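Local coordinates for protein glycosyl transferase (Staphylococcus aureus, PDB 5TZJ) that belongs to the family 2 glycosyltransferases and holds uridine-diphosphate-N-acetylglucosamine in a pocket of its GT-A-like domain, at residues G69-P74 with S175-L180; V87-S92 with I167-E172. One frame throughout, in Å; residues are numbered along the deposited sequence.

Contact 1: G69-P74 with S175-L180; sequences GGPGKP and SAEDQL. With UD1 (uridine-diphosphate-N-acetylglucosamine), chain C.
Pro71 and Gly72 meet Glu177 in a small, buried contact. The CG corner of the Pro71 ring comes within 4.0 Å of Glu177 OE1. Gly72 CA lies beside the stem of the same side chain, 4.4 Å from Glu177 CG. No hydrogen bond joins the two segments directly. The ligand does most of the joining.

Hydrogen bonds gather at the Glu177 carboxylate. It grips the N-acetylglucosamine part of UD1 through two hydroxyls. UD1 O4' donates to Glu177 OE1 at 2.7 Å. UD1 O6' donates to Glu177 OE2, also at 2.7 Å. With one oxygen on each hydroxyl, the rotation of the carboxylate is restrained. The side chain is folded to reach them: CG sits between the backbone N and the carbonyl carbon (chi1 85°), and the chain bends again at chi2 (-54°). OE1 has a second partner, a salt bridge from Arg75, so sugar and arginine share this oxygen.

Close contacts line the nucleoside part. Pro71 CG lies 3.2 Å from the ribose ring oxygen UD1 O4B. Pro74 CG touches the uracil carbonyl oxygen UD1 O2 at 3.4 Å. Gly69 and Gly70 take backbone angles at which a CB would press on the preceding carbonyl oxygen. Gly70 N is 3.3 Å from UD1 O4 of the uracil.

Thus 69-74 lies mainly along the nucleoside and 175-180 along the N-acetylglucosamine. Together they form part of the ligand pocket of a GT-A-like glycosyltransferase domain, where the chain leads into helices 72-81 and 177-188.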
# COMPACT_ATOMS: atom_id res chain seq x y z
N GLY A 69 -3.60 -10.65 14.53
CA GLY A 69 -3.41 -9.23 14.63
C GLY A 69 -3.37 -8.46 13.32
O GLY A 69 -2.99 -7.28 13.33
N GLY A 70 -3.74 -9.09 12.20
CA GLY A 70 -3.78 -8.44 10.91
C GLY A 70 -3.76 -9.41 9.75
O GLY A 70 -3.59 -10.62 9.94
N PRO A 71 -3.89 -8.87 8.52
CA PRO A 71 -3.91 -9.70 7.30
C PRO A 71 -2.57 -10.34 6.94
O PRO A 71 -2.54 -11.26 6.09
CB PRO A 71 -4.28 -8.67 6.19
CG PRO A 71 -4.73 -7.47 6.89
CD PRO A 71 -4.08 -7.44 8.22
N GLY A 72 -1.48 -9.83 7.49
CA GLY A 72 -0.16 -10.23 7.01
C GLY A 72 0.11 -11.71 7.18
O GLY A 72 0.44 -12.41 6.22
N LYS A 73 -0.06 -12.22 8.40
CA LYS A 73 0.27 -13.62 8.64
C LYS A 73 -0.62 -14.58 7.84
O LYS A 73 -0.07 -15.47 7.17
CB LYS A 73 0.22 -13.94 10.14
CG LYS A 73 0.61 -15.42 10.36
CD LYS A 73 0.87 -15.75 11.83
CE LYS A 73 1.56 -17.12 11.96
NZ LYS A 73 1.67 -17.43 13.45
N PRO A 74 -1.96 -14.42 7.79
CA PRO A 74 -2.73 -15.33 6.93
C PRO A 74 -2.34 -15.24 5.47
O PRO A 74 -2.41 -16.27 4.78
CB PRO A 74 -4.19 -14.93 7.17
CG PRO A 74 -4.21 -13.80 8.09
CD PRO A 74 -2.82 -13.61 8.66
N SER A 175 -2.14 -2.54 9.96
CA SER A 175 -2.19 -1.86 8.66
C SER A 175 -0.82 -1.28 8.30
O SER A 175 0.10 -1.23 9.13
CB SER A 175 -3.27 -0.75 8.64
OG SER A 175 -2.96 0.31 9.56
N ALA A 176 -0.71 -0.78 7.06
CA ALA A 176 0.52 -0.37 6.39
C ALA A 176 1.45 -1.55 6.07
O ALA A 176 2.48 -1.34 5.42
CB ALA A 176 1.30 0.70 7.17
N GLU A 177 1.09 -2.77 6.46
CA GLU A 177 1.87 -3.97 6.12
C GLU A 177 1.97 -4.16 4.61
O GLU A 177 2.98 -4.68 4.10
CB GLU A 177 1.24 -5.19 6.86
CG GLU A 177 0.04 -5.94 6.19
CD GLU A 177 -1.20 -5.07 5.76
OE1 GLU A 177 -1.92 -5.48 4.81
OE2 GLU A 177 -1.50 -4.01 6.35
N ASP A 178 1.00 -3.68 3.85
CA ASP A 178 1.06 -3.90 2.41
C ASP A 178 2.08 -2.99 1.76
O ASP A 178 2.64 -3.32 0.71
CB ASP A 178 -0.33 -3.69 1.80
CG ASP A 178 -1.03 -2.41 2.32
OD1 ASP A 178 -0.54 -1.73 3.27
OD2 ASP A 178 -2.10 -2.08 1.78
N GLN A 179 2.36 -1.83 2.37
CA GLN A 179 3.17 -0.85 1.65
C GLN A 179 4.56 -1.40 1.38
O GLN A 179 5.09 -1.25 0.27
CB GLN A 179 3.25 0.44 2.44
CG GLN A 179 1.86 1.14 2.50
CD GLN A 179 1.96 2.55 3.03
OE1 GLN A 179 2.97 3.25 2.83
NE2 GLN A 179 0.90 3.00 3.68
N LEU A 180 5.15 -2.09 2.38
CA LEU A 180 6.50 -2.63 2.21
C LEU A 180 6.47 -3.79 1.21
O LEU A 180 7.32 -3.88 0.32
CB LEU A 180 7.03 -3.08 3.59
CG LEU A 180 8.41 -3.78 3.68
CD1 LEU A 180 9.48 -2.85 3.08
CD2 LEU A 180 8.77 -4.20 5.14
C1' UD1 C . -7.26 -2.13 3.29
C2' UD1 C . -6.50 -2.82 2.16
C3' UD1 C . -6.14 -4.18 2.66
C4' UD1 C . -5.08 -3.98 3.68
C5' UD1 C . -5.73 -3.34 4.91
C6' UD1 C . -4.71 -3.08 5.98
C7' UD1 C . -7.21 -1.80 -0.02
C8' UD1 C . -6.30 -0.62 0.28
N2' UD1 C . -7.33 -2.88 0.92
O1' UD1 C . -8.43 -2.84 3.45
O3' UD1 C . -5.75 -5.08 1.59
O4' UD1 C . -4.48 -5.22 4.00
O5' UD1 C . -6.40 -2.07 4.53
O6' UD1 C . -3.55 -2.53 5.40
O7' UD1 C . -7.86 -1.83 -1.01
N1 UD1 C . -8.03 -9.84 8.21
C2 UD1 C . -7.29 -10.99 8.80
N3 UD1 C . -6.91 -11.00 10.24
C4 UD1 C . -7.27 -9.85 11.07
C5 UD1 C . -8.00 -8.68 10.47
C6 UD1 C . -8.37 -8.69 9.04
O2 UD1 C . -7.00 -11.90 8.11
O4 UD1 C . -6.97 -9.85 12.22
C1B UD1 C . -8.32 -9.85 6.80
C2B UD1 C . -9.84 -9.39 6.42
O2' UD1 C . -10.75 -10.55 6.59
C3B UD1 C . -9.73 -8.94 5.17
C4B UD1 C . -8.30 -8.37 5.04
O4B UD1 C . -7.52 -8.96 6.23
O3B UD1 C . -9.81 -10.06 4.16
C5B UD1 C . -8.21 -6.95 5.13
O5B UD1 C . -8.73 -6.52 6.35
PA UD1 C . -9.87 -5.32 6.27
O1A UD1 C . -10.55 -5.17 7.61
O2A UD1 C . -10.86 -5.62 5.16
O3A UD1 C . -8.98 -3.97 5.87
PB UD1 C . -9.38 -2.76 4.81
O1B UD1 C . -10.82 -2.80 4.36
O2B UD1 C . -9.15 -1.54 5.69

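Contact 2: V87-S92 with I167-E172; sequences VLFVDS and IYFPEE. With UD1 (uridine-diphosphate-N-acetylglucosamine), chain C.
Phe89 and Phe169 approach from opposite directions and form a T-shaped pair. Phe169 supplies the edge and Phe89 the face. Their planes stand at 88° and the ring centroids are 5.3 Å apart. The closest atoms are Phe89 CE1 and Phe169 CE2, at 3.7 Å. Phe169 CZ sits 4.1 Å above the Phe89 plane, toward the rim of that ring and not over its middle. With CG anti to the carbonyl carbon, each ring extends into the gap between the backbones.

This pair is the tight part, and it is buried. The backbones stay far apart, with Phe89 CA 11.9 Å from Phe169 CA. Toward solvent the second segment is loose: Glu171 and Glu172 are exposed and add nothing to the pair.

Beyond Phe89 the first segment turns polar and binds UD1. Asp91 OD2 accepts a hydrogen bond from UD1 O3' at 2.6 Å, while OD1 is salt-bridged to Arg75. Ser92 N donates to the ribose oxygen UD1 O3B in a nearly straight bond (169°), and Ser92 OG is hydrogen-bonded to UD1 O2'.

Phe89 ends strand 86-89, beside strand 3-9, and also packs on Ile6. Phe181 of helix 177-188 meets both rings. Arg75 of helix 72-81 makes a cation-pi contact with Phe169, whose O accepts a bond from Asn76.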
# COMPACT_ATOMS: atom_id res chain seq x y z
N VAL A 87 -0.04 -14.89 -8.18
CA VAL A 87 -1.02 -14.76 -7.11
C VAL A 87 -1.83 -13.48 -7.28
O VAL A 87 -1.36 -12.45 -7.79
CB VAL A 87 -0.39 -14.80 -5.69
CG1 VAL A 87 0.32 -16.15 -5.46
CG2 VAL A 87 0.55 -13.65 -5.45
N LEU A 88 -3.08 -13.56 -6.81
CA LEU A 88 -3.96 -12.41 -6.68
C LEU A 88 -4.48 -12.39 -5.25
O LEU A 88 -5.07 -13.38 -4.80
CB LEU A 88 -5.13 -12.48 -7.65
CG LEU A 88 -6.26 -11.46 -7.42
CD1 LEU A 88 -5.80 -10.01 -7.59
CD2 LEU A 88 -7.42 -11.81 -8.42
N PHE A 89 -4.27 -11.28 -4.55
CA PHE A 89 -4.79 -11.10 -3.21
C PHE A 89 -6.14 -10.40 -3.27
O PHE A 89 -6.26 -9.31 -3.83
CB PHE A 89 -3.82 -10.29 -2.34
CG PHE A 89 -2.48 -10.94 -2.17
CD1 PHE A 89 -2.27 -11.91 -1.15
CD2 PHE A 89 -1.45 -10.65 -3.03
CE1 PHE A 89 -1.02 -12.51 -1.00
CE2 PHE A 89 -0.20 -11.24 -2.88
CZ PHE A 89 0.02 -12.17 -1.86
N VAL A 90 -7.16 -11.01 -2.68
CA VAL A 90 -8.47 -10.38 -2.57
C VAL A 90 -8.91 -10.44 -1.13
O VAL A 90 -8.92 -11.52 -0.52
CB VAL A 90 -9.52 -11.09 -3.44
CG1 VAL A 90 -10.82 -10.26 -3.40
CG2 VAL A 90 -8.99 -11.29 -4.82
N ASP A 91 -9.35 -9.30 -0.61
CA ASP A 91 -9.84 -9.26 0.76
C ASP A 91 -11.26 -9.77 0.86
O ASP A 91 -12.04 -9.74 -0.11
CB ASP A 91 -9.74 -7.85 1.30
CG ASP A 91 -8.31 -7.44 1.51
OD1 ASP A 91 -7.44 -8.37 1.58
OD2 ASP A 91 -8.07 -6.23 1.61
N SER A 92 -11.58 -10.28 2.06
CA SER A 92 -12.77 -11.11 2.24
C SER A 92 -14.06 -10.34 1.97
O SER A 92 -15.09 -10.97 1.67
CB SER A 92 -12.76 -11.70 3.65
OG SER A 92 -12.81 -10.69 4.63
N ILE A 167 9.81 -12.12 -0.42
CA ILE A 167 8.93 -10.97 -0.22
C ILE A 167 7.70 -11.48 0.52
O ILE A 167 6.94 -12.29 -0.01
CB ILE A 167 8.56 -10.28 -1.53
CG1 ILE A 167 9.83 -9.78 -2.21
CG2 ILE A 167 7.60 -9.09 -1.29
CD1 ILE A 167 9.55 -9.11 -3.62
N TYR A 168 7.53 -11.02 1.76
CA TYR A 168 6.41 -11.41 2.60
C TYR A 168 5.81 -10.17 3.22
O TYR A 168 6.38 -9.08 3.14
CB TYR A 168 6.84 -12.43 3.68
CG TYR A 168 7.01 -13.77 3.03
CD1 TYR A 168 5.90 -14.54 2.70
CD2 TYR A 168 8.27 -14.23 2.64
CE1 TYR A 168 6.02 -15.77 2.04
CE2 TYR A 168 8.42 -15.46 1.97
CZ TYR A 168 7.29 -16.22 1.68
OH TYR A 168 7.41 -17.43 1.01
N PHE A 169 4.65 -10.32 3.82
CA PHE A 169 4.00 -9.28 4.61
C PHE A 169 4.58 -9.25 6.02
O PHE A 169 4.79 -10.31 6.63
CB PHE A 169 2.48 -9.55 4.69
CG PHE A 169 1.78 -9.44 3.35
CD1 PHE A 169 1.43 -8.19 2.84
CD2 PHE A 169 1.52 -10.56 2.59
CE1 PHE A 169 0.80 -8.06 1.64
CE2 PHE A 169 0.89 -10.43 1.36
CZ PHE A 169 0.53 -9.15 0.88
N PRO A 170 4.81 -8.07 6.58
CA PRO A 170 5.05 -8.00 8.04
C PRO A 170 3.85 -8.58 8.77
O PRO A 170 2.70 -8.37 8.37
CB PRO A 170 5.19 -6.50 8.30
CG PRO A 170 5.65 -5.94 6.97
CD PRO A 170 4.94 -6.76 5.93
N GLU A 171 4.11 -9.30 9.85
CA GLU A 171 3.04 -9.94 10.62
C GLU A 171 2.80 -9.19 11.93
O GLU A 171 3.64 -8.43 12.39
CB GLU A 171 3.42 -11.40 10.86
CG GLU A 171 3.71 -12.13 9.54
CD GLU A 171 3.92 -13.62 9.73
OE1 GLU A 171 4.16 -14.01 10.87
OE2 GLU A 171 3.85 -14.39 8.75
N GLU A 172 1.62 -9.45 12.55
CA GLU A 172 1.17 -8.76 13.79
C GLU A 172 1.10 -7.24 13.63
O GLU A 172 1.52 -6.48 14.51
CB GLU A 172 2.05 -9.14 14.98
CG GLU A 172 1.55 -10.35 15.73
CD GLU A 172 2.46 -10.78 16.86
OE1 GLU A 172 2.37 -11.96 17.29
OE2 GLU A 172 3.25 -9.93 17.33
C1' UD1 C . -7.26 -2.13 3.29
C2' UD1 C . -6.50 -2.82 2.16
C3' UD1 C . -6.14 -4.18 2.66
C4' UD1 C . -5.08 -3.98 3.68
C5' UD1 C . -5.73 -3.34 4.91
C6' UD1 C . -4.71 -3.08 5.98
C7' UD1 C . -7.21 -1.80 -0.02
C8' UD1 C . -6.30 -0.62 0.28
N2' UD1 C . -7.33 -2.88 0.92
O1' UD1 C . -8.43 -2.84 3.45
O3' UD1 C . -5.75 -5.08 1.59
O4' UD1 C . -4.48 -5.22 4.00
O5' UD1 C . -6.40 -2.07 4.53
O6' UD1 C . -3.55 -2.53 5.40
O7' UD1 C . -7.86 -1.83 -1.01
N1 UD1 C . -8.03 -9.84 8.21
C2 UD1 C . -7.29 -10.99 8.80
N3 UD1 C . -6.91 -11.00 10.24
C4 UD1 C . -7.27 -9.85 11.07
C5 UD1 C . -8.00 -8.68 10.47
C6 UD1 C . -8.37 -8.69 9.04
O2 UD1 C . -7.00 -11.90 8.11
O4 UD1 C . -6.97 -9.85 12.22
C1B UD1 C . -8.32 -9.85 6.80
C2B UD1 C . -9.84 -9.39 6.42
O2' UD1 C . -10.75 -10.55 6.59
C3B UD1 C . -9.73 -8.94 5.17
C4B UD1 C . -8.30 -8.37 5.04
O4B UD1 C . -7.52 -8.96 6.23
O3B UD1 C . -9.81 -10.06 4.16
C5B UD1 C . -8.21 -6.95 5.13
O5B UD1 C . -8.73 -6.52 6.35
PA UD1 C . -9.87 -5.32 6.27
O1A UD1 C . -10.55 -5.17 7.61
O2A UD1 C . -10.86 -5.62 5.16
O3A UD1 C . -8.98 -3.97 5.87
PB UD1 C . -9.38 -2.76 4.81
O1B UD1 C . -10.82 -2.80 4.36
O2B UD1 C . -9.15 -1.54 5.69

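Overall arrangement
Both contacts are buried, with centres about 6 Å apart, and both border the UD1 pocket. They differ in chemistry. In contact 1 a carboxylate bonds the ligand directly, beside proline and glycine, whereas contact 2 is held by aromatic rings set back from the ligand. Helices 72-81 and 177-188 supply contact 1 and flank contact 2. Arg75 ties the two together, through carboxylates from each contact and a ring of contact 2. The contacts also touch directly: Gly72 CA packs on Phe169 CB at 3.6 Å, and Glu177 O on Pro170 CD at 3.4 Å. Surface residues lie at the margins, with Lys73 in contact 1 and Glu171 and Glu172 in contact 2.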